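Local coordinates for beta-d-glucoside glucohydrolase (Hypocrea jecorina, PDB 3ZZ1), which probably hydrolyses terminal, non-reducing beta-D-glucosyl residues with release of beta-D-glucose, as a family 3 glycoside hydrolase of cellulose degradation, at residues G596-A601 with G605-L610; I486-I491 with P569-G574; N314-H319 with Y389-A394; I31-G36 with P269-A274. All blocks are in the same frame, centred on the assembly; numbering follows the deposited sequence. Where two conformers were deposited one is given.

The four contacts are spread over one chain and none touches another. Contact 4 packs an early helix end against a helix within the family 3 N-terminal region, whose family is of the TIM-barrel clan. Contact 2 lies within the C-terminal family region, with its centre about 50 Å from that of contact 4 across the middle of the chain. Contact 3 bridges the loop leading to helix 320-329 and a loop of the C-terminal region; its nearest atoms are about 16 Å from those of contact 2. The Q316 side chain is about 11 Å from an N-acetylglucosamine, part of an attached glycan and not a substrate. Contact 1 is about 19 Å from contact 2 and 22 Å from contact 4 between nearest atoms.

Contact 1 (G596-A601 with G605-L610); sequences GPATGA and GGPSDL
The D609 carboxylate is the flat group of this contact, and the backbone N-H groups of T599 and G600 meet it from one side of its plane. G600 N stands over the face, 61° out of the carboxylate plane, and donates to D609 OD1 at 2.9 Å. T599 N lies closer to the plane, on the syn side of D609 OD2 and 21° out of it, also at 2.9 Å. A598 CB lies beyond the two oxygens, displaced to the other side of the plane, 3.6 Å from D609 OD1. One acid thus accepts from two successive peptide N-H groups and fixes the bend of 598-600. The torsion that aims it there sets CG between backbone N and carbonyl carbon (chi1 49°). R673 adds a weak, long ion pair to D609 OD2.

D609 is held in place by a type I beta turn, P607 to L610, that begins at the last residue of strand 606-607, the second strand of the small antiparallel hairpin it makes with 602-603. S608 N donates to A601 O at 2.9 Å, just outside the two short strands. A water joins the same ends, accepting from A601 N at 2.8 Å and hydrogen-bonding S608 OG. G600 has to pass close here: a CB on it would fall too near both S608 OG and D609 OD1. Its carbonyl O rests 3.3 Å from P607 CB. Beside these polar bonds, the A598 methyl touches P607 CB and also L610 CG, the latter at 3.8 Å, while L610 packs onward against W686 of strand 685-688.

Contact 2 (I486-I491 with P569-G574); sequences IILEQI and PRYEFG
R570 and E489 carry the contact through a side-on, two-nitrogen salt bridge. R570 NE donates to E489 OE2 at 2.7 Å, and R570 NH2 to E489 OE1 at 2.9 Å. Both carboxylate oxygens use their syn lone pairs, and the two groups are nearly coplanar, with 14° between their planes. R570 leaves the chain with CG opposite the backbone N (chi1 175°), then bends at chi2 and chi3, which turns the NE edge of the guanidinium back to the acid. E489 is itself bent at chi2, and its OE2 also lies along the aliphatic part of R570, 3.3 Å from CG. An alanine at R570 would remove both donors and would probably leave the E489 carboxylate without its charged mate and able to turn.

Y571 comes next, and R570 with Y571 forms a classic beta bulge facing I532. R570 CG sits 3.5 Å above one face of the Y571 ring, displaced toward its rim. At the ring edge, in plane, L488 CD1 meets Y571 CE2 at 3.9 Å, and both side chains also touch L334 of strand 332-336. Farther on, E572 OE2 bonds S700 OG and F573 O bonds S701 OG, tying the segment to residues near the C-terminus.

L488 is the N-cap residue of helix 489-492, which lies in the connection from strand 476-482 to its parallel neighbour 497-502. The in-plane pairing, straight to 168° at NE, is consistent with charge and bond direction together restricting rotation of the guanidinium where this crossover meets the chain 569-571.

Contact 3 (N314-H319 with Y389-A394); sequences NVQGNH and YPYFVA
Q316 and P390 bury most of the surface here, with Y391 adding a smaller share. The Q316 side chain runs extended beyond CG (chi2 169°), carrying its amide to the pyrrolidine of P390. Q316 OE1 rests 3.5 Å from P390 CB and equally near P390 CG, while Q316 NE2 approaches P390 CB at 3.7 Å. No hydrogen bond crosses between the segments, so this is van der Waals packing of a flat amide on a proline. Y391 meets the same oxygen at its rim: Q316 OE1 lies near the ring plane, 4.2 Å from Y391 CE1. The phenol end points to other partners, with Y391 OH hydrogen-bonded to E509 OE2. An alanine at Q316 would take away the whole amide and would probably open a gap beside P390 and the edge of Y391.

This surface contact joins the loop between helices 282-298 and 320-329 to the loop just before helix 395-404, whose N-cap is A394. N314 OD1 accepts from Q316 N at 3.2 Å, with the donor in the carbonyl plane, and H319 N returns to Q316 O at 3.0 Å. H319 then anchors the loop to helix 87-103 by bonding E99 and E100. The first bond makes an Asx turn and the second closes a type II' beta turn, Q316 to H319, whose second position, G317, has the positive phi (51°) expected of that turn.

Contact 4 (I31-G36 with P269-A274); sequences IVSGVG and PALTNA
V32, at the end of helix 25-32, meets L271 of helix 269-276 in the principal touch of this buried contact. V32 CG2 and L271 CD2 are 3.5 Å apart, tighter than usual for two methyl carbons. The V32 branch that reaches L271 lies between the backbone N and the carbonyl carbon, while its other branch, CG1, lies beside the backbone N (chi1 -50°). L271 sends its CG opposite its own backbone N (chi1 -178°), and the two side chains cross at about a right angle. The V32-L271 touch therefore rests on one methyl from each residue, with no hydrogen bond between the segments.

S33 follows as the first residue to leave the helical conformation. Its OG passes L271 CD2 at 4.4 Å, a loose approach; its hydrogen bonds are to V29 O, back in the last turn of helix 25-32, and G268 N, just ahead of helix 269-276. One hydroxyl thus links the end of one helix to the start of the other. From G34 onward the chain turns off; V35 O accepts from R265 NH1.

Around this pair, M288, V289 and I292 of helix 282-298 cover V32, W267 touches both V32 and S33, and T272 lies on Q26 and V29 of helix 25-32. Backbone bonds from V32 and G34 to S254, and from V35 to N45 of strand 44-45, seat the segment between these helices and the edge of the six-stranded sheet.

Contact 1 (G596-A601 with G605-L610)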
loop_
_atom_site.group_PDB
_atom_site.type_symbol
_atom_site.label_atom_id
_atom_site.label_comp_id
_atom_site.label_asym_id
_atom_site.label_seq_id
_atom_site.Cartn_x
_atom_site.Cartn_y
_atom_site.Cartn_z
ATOM N N GLY A 596 -30.229 -8.703 3.902
ATOM C CA GLY A 596 -29.995 -9.984 4.556
ATOM C C GLY A 596 -28.557 -10.450 4.452
ATOM O O GLY A 596 -27.700 -9.732 3.921
ATOM N N PRO A 597 -28.276 -11.661 4.961
ATOM C CA PRO A 597 -26.932 -12.214 4.797
ATOM C C PRO A 597 -26.612 -12.535 3.337
ATOM O O PRO A 597 -27.520 -12.712 2.518
ATOM C CB PRO A 597 -26.963 -13.495 5.642
ATOM C CG PRO A 597 -28.414 -13.844 5.777
ATOM C CD PRO A 597 -29.158 -12.542 5.750
ATOM N N ALA A 598 -25.322 -12.573 3.014
ATOM C CA ALA A 598 -24.862 -13.113 1.741
ATOM C C ALA A 598 -25.272 -14.580 1.701
ATOM O O ALA A 598 -25.267 -15.245 2.737
ATOM C CB ALA A 598 -23.368 -12.965 1.625
ATOM N N THR A 599 -25.647 -15.079 0.522
ATOM C CA THR A 599 -26.187 -16.444 0.407
ATOM C C THR A 599 -25.409 -17.394 -0.513
ATOM O O THR A 599 -25.645 -18.606 -0.487
ATOM C CB THR A 599 -27.670 -16.445 -0.028
ATOM O OG1 THR A 599 -27.799 -15.751 -1.268
ATOM C CG2 THR A 599 -28.555 -15.774 1.025
ATOM N N GLY A 600 -24.494 -16.855 -1.317
ATOM C CA GLY A 600 -23.713 -17.679 -2.245
ATOM C C GLY A 600 -22.766 -18.619 -1.520
ATOM O O GLY A 600 -22.390 -18.361 -0.380
ATOM N N ALA A 601 -22.390 -19.720 -2.175
ATOM C CA ALA A 601 -21.429 -20.662 -1.601
ATOM C C ALA A 601 -20.073 -19.980 -1.518
ATOM O O ALA A 601 -19.760 -19.132 -2.353
ATOM C CB ALA A 601 -21.342 -21.921 -2.442
ATOM N N GLY A 605 -12.708 -15.038 -1.794
ATOM C CA GLY A 605 -13.277 -13.732 -1.490
ATOM C C GLY A 605 -14.403 -13.825 -0.473
ATOM O O GLY A 605 -14.727 -12.847 0.200
ATOM N N GLY A 606 -14.992 -15.011 -0.361
ATOM C CA GLY A 606 -16.133 -15.234 0.517
ATOM C C GLY A 606 -17.316 -15.737 -0.287
ATOM O O GLY A 606 -17.157 -16.097 -1.456
ATOM N N PRO A 607 -18.511 -15.786 0.333
ATOM C CA PRO A 607 -19.729 -16.113 -0.404
ATOM C C PRO A 607 -19.753 -15.449 -1.779
ATOM O O PRO A 607 -19.456 -14.258 -1.908
ATOM C CB PRO A 607 -20.829 -15.569 0.504
ATOM C CG PRO A 607 -20.288 -15.831 1.880
ATOM C CD PRO A 607 -18.769 -15.701 1.783
ATOM N N SER A 608 -20.092 -16.238 -2.792
ATOM C CA SER A 608 -19.946 -15.847 -4.197
ATOM C C SER A 608 -20.655 -14.551 -4.600
ATOM O O SER A 608 -20.263 -13.919 -5.580
ATOM C CB SER A 608 -20.394 -16.991 -5.108
ATOM O OG SER A 608 -21.771 -17.265 -4.924
ATOM N N ASP A 609 -21.684 -14.157 -3.850
ATOM C CA ASP A 609 -22.434 -12.936 -4.166
ATOM C C ASP A 609 -21.766 -11.647 -3.673
ATOM O O ASP A 609 -22.092 -10.562 -4.149
ATOM C CB ASP A 609 -23.911 -13.024 -3.713
ATOM C CG ASP A 609 -24.081 -13.506 -2.268
ATOM O OD1 ASP A 609 -23.209 -14.237 -1.742
ATOM O OD2 ASP A 609 -25.119 -13.163 -1.658
ATOM N N LEU A 610 -20.821 -11.777 -2.742
ATOM C CA LEU A 610 -20.220 -10.617 -2.073
ATOM C C LEU A 610 -19.461 -9.642 -2.970
ATOM O O LEU A 610 -19.485 -8.439 -2.722
ATOM C CB LEU A 610 -19.338 -11.048 -0.897
ATOM C CG LEU A 610 -20.090 -11.367 0.395
ATOM C CD1 LEU A 610 -19.172 -12.042 1.404
ATOM C CD2 LEU A 610 -20.724 -10.104 0.989
HETATM O O HOH W 1 -22.898 -19.926 -4.933
#

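Contact 2 (I486-I491 with P569-G574)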
loop_
_atom_site.group_PDB
_atom_site.type_symbol
_atom_site.label_atom_id
_atom_site.label_comp_id
_atom_site.label_asym_id
_atom_site.label_seq_id
_atom_site.Cartn_x
_atom_site.Cartn_y
_atom_site.Cartn_z
ATOM N N ILE A 486 2.324 14.883 8.115
ATOM C CA ILE A 486 3.142 15.800 8.890
ATOM C C ILE A 486 2.205 16.923 9.298
ATOM O O ILE A 486 1.361 17.334 8.503
ATOM C CB ILE A 486 4.289 16.380 8.024
ATOM C CG1 ILE A 486 5.359 15.322 7.760
ATOM C CG2 ILE A 486 4.905 17.645 8.648
ATOM C CD1 ILE A 486 6.260 15.662 6.579
ATOM N N ILE A 487 2.332 17.411 10.530
ATOM C CA ILE A 487 1.567 18.584 10.948
ATOM C C ILE A 487 2.171 19.819 10.265
ATOM O O ILE A 487 3.353 20.130 10.443
ATOM C CB ILE A 487 1.538 18.745 12.494
ATOM C CG1 ILE A 487 1.018 17.465 13.173
ATOM C CG2 ILE A 487 0.722 19.970 12.900
ATOM C CD1 ILE A 487 -0.473 17.195 13.005
ATOM N N LEU A 488 1.359 20.496 9.460
ATOM C CA LEU A 488 1.857 21.575 8.607
ATOM C C LEU A 488 1.493 22.967 9.127
ATOM O O LEU A 488 1.733 23.974 8.454
ATOM C CB LEU A 488 1.354 21.387 7.171
ATOM C CG LEU A 488 1.777 20.115 6.432
ATOM C CD1 LEU A 488 0.870 19.880 5.239
ATOM C CD2 LEU A 488 3.250 20.154 6.010
ATOM N N GLU A 489 0.939 23.011 10.336
ATOM C CA GLU A 489 0.391 24.243 10.919
ATOM C C GLU A 489 1.400 25.367 11.138
ATOM O O GLU A 489 1.048 26.539 11.002
ATOM C CB GLU A 489 -0.350 23.936 12.218
ATOM C CG GLU A 489 -1.536 23.022 12.021
ATOM C CD GLU A 489 -2.542 23.581 11.039
ATOM O OE1 GLU A 489 -3.020 24.718 11.255
ATOM O OE2 GLU A 489 -2.861 22.879 10.054
ATOM N N GLN A 490 2.638 25.012 11.481
ATOM C CA GLN A 490 3.724 25.990 11.599
ATOM C C GLN A 490 4.072 26.607 10.250
ATOM O O GLN A 490 4.331 27.809 10.145
ATOM C CB GLN A 490 4.979 25.341 12.176
ATOM C CG GLN A 490 5.043 25.338 13.681
ATOM C CD GLN A 490 6.378 25.818 14.189
ATOM O OE1 GLN A 490 7.336 25.933 13.431
ATOM N NE2 GLN A 490 6.446 26.117 15.472
ATOM N N ILE A 491 4.090 25.765 9.224
ATOM C CA ILE A 491 4.400 26.197 7.871
ATOM C C ILE A 491 3.250 27.029 7.296
ATOM O O ILE A 491 3.481 28.051 6.638
ATOM C CB ILE A 491 4.753 24.978 6.985
ATOM C CG1 ILE A 491 6.143 24.453 7.365
ATOM C CG2 ILE A 491 4.682 25.321 5.501
ATOM C CD1 ILE A 491 6.440 23.059 6.872
ATOM N N PRO A 569 -10.044 18.418 10.110
ATOM C CA PRO A 569 -8.631 18.260 9.796
ATOM C C PRO A 569 -8.136 19.472 9.019
ATOM O O PRO A 569 -8.947 20.281 8.553
ATOM C CB PRO A 569 -8.593 17.003 8.922
ATOM C CG PRO A 569 -9.984 16.776 8.448
ATOM C CD PRO A 569 -10.920 17.673 9.188
ATOM N N ARG A 570 -6.823 19.616 8.903
ATOM C CA ARG A 570 -6.271 20.621 8.005
ATOM C C ARG A 570 -6.599 20.206 6.575
ATOM O O ARG A 570 -7.224 20.963 5.829
ATOM C CB ARG A 570 -4.760 20.783 8.211
ATOM C CG ARG A 570 -4.056 21.729 7.218
ATOM C CD ARG A 570 -4.735 23.104 7.072
ATOM N NE ARG A 570 -4.664 23.900 8.295
ATOM C CZ ARG A 570 -5.454 24.938 8.571
ATOM N NH1 ARG A 570 -6.388 25.325 7.713
ATOM N NH2 ARG A 570 -5.309 25.592 9.717
ATOM N N TYR A 571 -6.184 18.992 6.215
ATOM C CA TYR A 571 -6.479 18.420 4.909
ATOM C C TYR A 571 -7.062 17.021 5.084
ATOM O O TYR A 571 -6.397 16.115 5.603
ATOM C CB TYR A 571 -5.221 18.381 4.042
ATOM C CG TYR A 571 -4.542 19.726 3.867
ATOM C CD1 TYR A 571 -5.231 20.811 3.326
ATOM C CD2 TYR A 571 -3.215 19.906 4.229
ATOM C CE1 TYR A 571 -4.620 22.042 3.160
ATOM C CE2 TYR A 571 -2.591 21.134 4.060
ATOM C CZ TYR A 571 -3.305 22.197 3.529
ATOM O OH TYR A 571 -2.700 23.417 3.360
ATOM N N GLU A 572 -8.312 16.862 4.657
ATOM C CA GLU A 572 -9.057 15.618 4.851
ATOM C C GLU A 572 -8.667 14.510 3.868
ATOM O O GLU A 572 -8.054 14.771 2.826
ATOM C CB GLU A 572 -10.568 15.882 4.781
ATOM C CG GLU A 572 -11.100 16.272 3.396
ATOM C CD GLU A 572 -10.943 17.759 3.067
ATOM O OE1 GLU A 572 -10.272 18.498 3.829
ATOM O OE2 GLU A 572 -11.498 18.186 2.031
ATOM N N PHE A 573 -9.019 13.275 4.222
ATOM C CA PHE A 573 -8.881 12.118 3.333
ATOM C C PHE A 573 -9.585 12.420 2.017
ATOM O O PHE A 573 -10.726 12.884 2.015
ATOM C CB PHE A 573 -9.495 10.872 3.993
ATOM C CG PHE A 573 -9.450 9.625 3.139
ATOM C CD1 PHE A 573 -10.499 9.315 2.280
ATOM C CD2 PHE A 573 -8.373 8.749 3.219
ATOM C CE1 PHE A 573 -10.469 8.160 1.499
ATOM C CE2 PHE A 573 -8.330 7.595 2.440
ATOM C CZ PHE A 573 -9.372 7.301 1.579
ATOM N N GLY A 574 -8.899 12.162 0.906
ATOM C CA GLY A 574 -9.450 12.405 -0.420
ATOM C C GLY A 574 -9.330 13.840 -0.917
ATOM O O GLY A 574 -9.901 14.183 -1.949
#

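Contact 3 (N314-H319 with Y389-A394)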
loop_
_atom_site.group_PDB
_atom_site.type_symbol
_atom_site.label_atom_id
_atom_site.label_comp_id
_atom_site.label_asym_id
_atom_site.label_seq_id
_atom_site.Cartn_x
_atom_site.Cartn_y
_atom_site.Cartn_z
ATOM N N ASN A 314 19.567 -6.729 -16.384
ATOM C CA ASN A 314 18.858 -5.474 -16.607
ATOM C C ASN A 314 17.481 -5.776 -17.174
ATOM O O ASN A 314 17.330 -6.077 -18.365
ATOM C CB ASN A 314 19.641 -4.549 -17.544
ATOM C CG ASN A 314 19.043 -3.143 -17.628
ATOM O OD1 ASN A 314 17.848 -2.930 -17.384
ATOM N ND2 ASN A 314 19.880 -2.174 -17.986
ATOM N N VAL A 315 16.480 -5.694 -16.304
ATOM C CA VAL A 315 15.108 -6.061 -16.645
ATOM C C VAL A 315 14.169 -4.845 -16.697
ATOM O O VAL A 315 12.946 -4.994 -16.724
ATOM C CB VAL A 315 14.564 -7.120 -15.651
ATOM C CG1 VAL A 315 15.426 -8.388 -15.695
ATOM C CG2 VAL A 315 14.507 -6.555 -14.215
ATOM N N GLN A 316 14.751 -3.647 -16.726
ATOM C CA GLN A 316 13.987 -2.399 -16.622
ATOM C C GLN A 316 13.085 -2.119 -17.820
ATOM O O GLN A 316 11.940 -1.697 -17.646
ATOM C CB GLN A 316 14.917 -1.201 -16.392
ATOM C CG GLN A 316 15.627 -1.195 -15.043
ATOM C CD GLN A 316 16.719 -0.150 -14.972
ATOM O OE1 GLN A 316 16.449 1.050 -14.921
ATOM N NE2 GLN A 316 17.966 -0.605 -14.966
ATOM N N GLY A 317 13.599 -2.353 -19.027
ATOM C CA GLY A 317 12.912 -1.932 -20.246
ATOM C C GLY A 317 12.527 -0.461 -20.162
ATOM O O GLY A 317 13.348 0.379 -19.785
ATOM N N ASN A 318 11.277 -0.157 -20.502
ATOM C CA ASN A 318 10.739 1.197 -20.414
ATOM C C ASN A 318 9.761 1.349 -19.237
ATOM O O ASN A 318 8.892 2.231 -19.251
ATOM C CB ASN A 318 10.059 1.562 -21.739
ATOM C CG ASN A 318 10.072 3.055 -22.018
ATOM O OD1 ASN A 318 9.566 3.505 -23.043
ATOM N ND2 ASN A 318 10.649 3.828 -21.107
ATOM N N HIS A 319 9.895 0.481 -18.231
ATOM C CA HIS A 319 9.010 0.498 -17.058
ATOM C C HIS A 319 9.034 1.815 -16.266
ATOM O O HIS A 319 8.109 2.089 -15.502
ATOM C CB HIS A 319 9.309 -0.673 -16.108
ATOM C CG HIS A 319 9.013 -2.024 -16.686
ATOM N ND1 HIS A 319 9.717 -3.151 -16.330
ATOM C CD2 HIS A 319 8.104 -2.423 -17.606
ATOM C CE1 HIS A 319 9.245 -4.191 -16.993
ATOM N NE2 HIS A 319 8.267 -3.775 -17.777
ATOM N N TYR A 389 18.290 1.873 -6.249
ATOM C CA TYR A 389 17.976 2.751 -7.367
ATOM C C TYR A 389 18.911 2.484 -8.541
ATOM O O TYR A 389 20.129 2.485 -8.375
ATOM C CB TYR A 389 18.099 4.221 -6.957
ATOM C CG TYR A 389 17.048 4.683 -5.978
ATOM C CD1 TYR A 389 15.691 4.674 -6.320
ATOM C CD2 TYR A 389 17.408 5.146 -4.716
ATOM C CE1 TYR A 389 14.720 5.096 -5.419
ATOM C CE2 TYR A 389 16.450 5.580 -3.816
ATOM C CZ TYR A 389 15.109 5.550 -4.169
ATOM O OH TYR A 389 14.166 5.983 -3.270
ATOM N N PRO A 390 18.349 2.253 -9.736
ATOM C CA PRO A 390 19.206 2.139 -10.916
ATOM C C PRO A 390 19.721 3.521 -11.331
ATOM O O PRO A 390 20.765 3.638 -11.970
ATOM C CB PRO A 390 18.264 1.562 -11.973
ATOM C CG PRO A 390 16.898 1.999 -11.548
ATOM C CD PRO A 390 16.927 2.014 -10.047
ATOM N N TYR A 391 18.961 4.544 -10.959
ATOM C CA TYR A 391 19.321 5.951 -11.126
ATOM C C TYR A 391 18.377 6.723 -10.210
ATOM O O TYR A 391 17.457 6.135 -9.624
ATOM C CB TYR A 391 19.151 6.400 -12.587
ATOM C CG TYR A 391 17.721 6.348 -13.080
ATOM C CD1 TYR A 391 17.195 5.176 -13.623
ATOM C CD2 TYR A 391 16.892 7.469 -12.995
ATOM C CE1 TYR A 391 15.878 5.118 -14.071
ATOM C CE2 TYR A 391 15.582 7.426 -13.433
ATOM C CZ TYR A 391 15.079 6.245 -13.972
ATOM O OH TYR A 391 13.776 6.194 -14.406
ATOM N N PHE A 392 18.596 8.028 -10.082
ATOM C CA PHE A 392 17.710 8.875 -9.300
ATOM C C PHE A 392 17.760 10.301 -9.828
ATOM O O PHE A 392 18.830 10.912 -9.879
ATOM C CB PHE A 392 18.086 8.848 -7.813
ATOM C CG PHE A 392 16.999 9.366 -6.896
ATOM C CD1 PHE A 392 16.728 10.736 -6.807
ATOM C CD2 PHE A 392 16.256 8.487 -6.113
ATOM C CE1 PHE A 392 15.730 11.216 -5.970
ATOM C CE2 PHE A 392 15.250 8.956 -5.262
ATOM C CZ PHE A 392 14.988 10.325 -5.187
ATOM N N VAL A 393 16.596 10.817 -10.218
ATOM C CA VAL A 393 16.471 12.193 -10.698
ATOM C C VAL A 393 16.118 13.123 -9.536
ATOM O O VAL A 393 14.962 13.181 -9.106
ATOM C CB VAL A 393 15.412 12.323 -11.825
ATOM C CG1 VAL A 393 15.439 13.724 -12.430
ATOM C CG2 VAL A 393 15.643 11.279 -12.913
ATOM N N ALA A 394 17.120 13.848 -9.035
ATOM C CA ALA A 394 16.933 14.792 -7.935
ATOM C C ALA A 394 16.090 16.002 -8.357
ATOM O O ALA A 394 16.191 16.459 -9.499
ATOM C CB ALA A 394 18.280 15.244 -7.389
#

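Contact 4 (I31-G36 with P269-A274)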
loop_
_atom_site.group_PDB
_atom_site.type_symbol
_atom_site.label_atom_id
_atom_site.label_comp_id
_atom_site.label_asym_id
_atom_site.label_seq_id
_atom_site.Cartn_x
_atom_site.Cartn_y
_atom_site.Cartn_z
ATOM N N ILE A 31 9.123 -29.134 0.266
ATOM C CA ILE A 31 8.287 -28.127 -0.393
ATOM C C ILE A 31 7.792 -27.045 0.582
ATOM O O ILE A 31 7.696 -25.868 0.217
ATOM C CB ILE A 31 7.097 -28.795 -1.154
ATOM C CG1 ILE A 31 7.628 -29.623 -2.338
ATOM C CG2 ILE A 31 6.083 -27.750 -1.645
ATOM C CD1 ILE A 31 6.569 -30.418 -3.091
ATOM N N VAL A 32 7.502 -27.444 1.818
ATOM C CA VAL A 32 6.923 -26.537 2.811
ATOM C C VAL A 32 7.954 -25.890 3.745
ATOM O O VAL A 32 7.622 -24.961 4.482
ATOM C CB VAL A 32 5.823 -27.241 3.659
ATOM C CG1 VAL A 32 4.820 -27.946 2.752
ATOM C CG2 VAL A 32 6.434 -28.220 4.645
ATOM N N SER A 33 9.194 -26.378 3.708
ATOM C CA SER A 33 10.229 -25.918 4.632
ATOM C C SER A 33 11.316 -25.127 3.914
ATOM O O SER A 33 11.985 -25.649 3.019
ATOM C CB SER A 33 10.859 -27.104 5.372
ATOM O OG SER A 33 9.872 -27.982 5.880
ATOM N N GLY A 34 11.483 -23.866 4.312
ATOM C CA GLY A 34 12.587 -23.036 3.834
ATOM C C GLY A 34 13.942 -23.618 4.212
ATOM O O GLY A 34 14.103 -24.198 5.292
ATOM N N VAL A 35 14.918 -23.461 3.319
ATOM C CA VAL A 35 16.241 -24.080 3.498
ATOM C C VAL A 35 17.065 -23.456 4.628
ATOM O O VAL A 35 18.023 -24.064 5.115
ATOM C CB VAL A 35 17.064 -24.110 2.179
ATOM C CG1 VAL A 35 16.440 -25.079 1.182
ATOM C CG2 VAL A 35 17.199 -22.712 1.571
ATOM N N GLY A 36 16.675 -22.252 5.043
ATOM C CA GLY A 36 17.353 -21.528 6.117
ATOM C C GLY A 36 17.574 -20.072 5.758
ATOM O O GLY A 36 17.590 -19.717 4.578
ATOM N N PRO A 269 13.442 -31.223 9.370
ATOM C CA PRO A 269 13.518 -32.483 10.117
ATOM C C PRO A 269 12.529 -32.547 11.284
ATOM O O PRO A 269 11.976 -33.614 11.559
ATOM C CB PRO A 269 14.966 -32.508 10.628
ATOM C CG PRO A 269 15.715 -31.616 9.687
ATOM C CD PRO A 269 14.740 -30.519 9.352
ATOM N N ALA A 270 12.297 -31.414 11.949
ATOM C CA ALA A 270 11.341 -31.350 13.053
ATOM C C ALA A 270 9.900 -31.603 12.595
ATOM O O ALA A 270 9.124 -32.231 13.321
ATOM C CB ALA A 270 11.454 -30.030 13.795
ATOM N N LEU A 271 9.552 -31.137 11.391
ATOM C CA LEU A 271 8.239 -31.434 10.814
ATOM C C LEU A 271 8.130 -32.913 10.447
ATOM O O LEU A 271 7.114 -33.554 10.729
ATOM C CB LEU A 271 7.931 -30.554 9.594
ATOM C CG LEU A 271 6.549 -30.747 8.948
ATOM C CD1 LEU A 271 5.404 -30.451 9.915
ATOM C CD2 LEU A 271 6.407 -29.898 7.694
ATOM N N THR A 272 9.176 -33.444 9.817
ATOM C CA THR A 272 9.278 -34.885 9.567
ATOM C C THR A 272 9.042 -35.666 10.864
ATOM O O THR A 272 8.253 -36.609 10.884
ATOM C CB THR A 272 10.643 -35.253 8.919
ATOM O OG1 THR A 272 10.707 -34.690 7.602
ATOM C CG2 THR A 272 10.832 -36.769 8.824
ATOM N N ASN A 273 9.703 -35.237 11.943
ATOM C CA ASN A 273 9.550 -35.855 13.261
ATOM C C ASN A 273 8.145 -35.718 13.844
ATOM O O ASN A 273 7.640 -36.654 14.469
ATOM C CB ASN A 273 10.586 -35.302 14.244
ATOM C CG ASN A 273 12.008 -35.738 13.909
ATOM O OD1 ASN A 273 12.221 -36.679 13.140
ATOM N ND2 ASN A 273 12.990 -35.049 14.487
ATOM N N ALA A 274 7.520 -34.560 13.636
ATOM C CA ALA A 274 6.160 -34.306 14.128
ATOM C C ALA A 274 5.094 -35.142 13.403
ATOM O O ALA A 274 4.093 -35.530 14.002
ATOM C CB ALA A 274 5.824 -32.816 14.048
#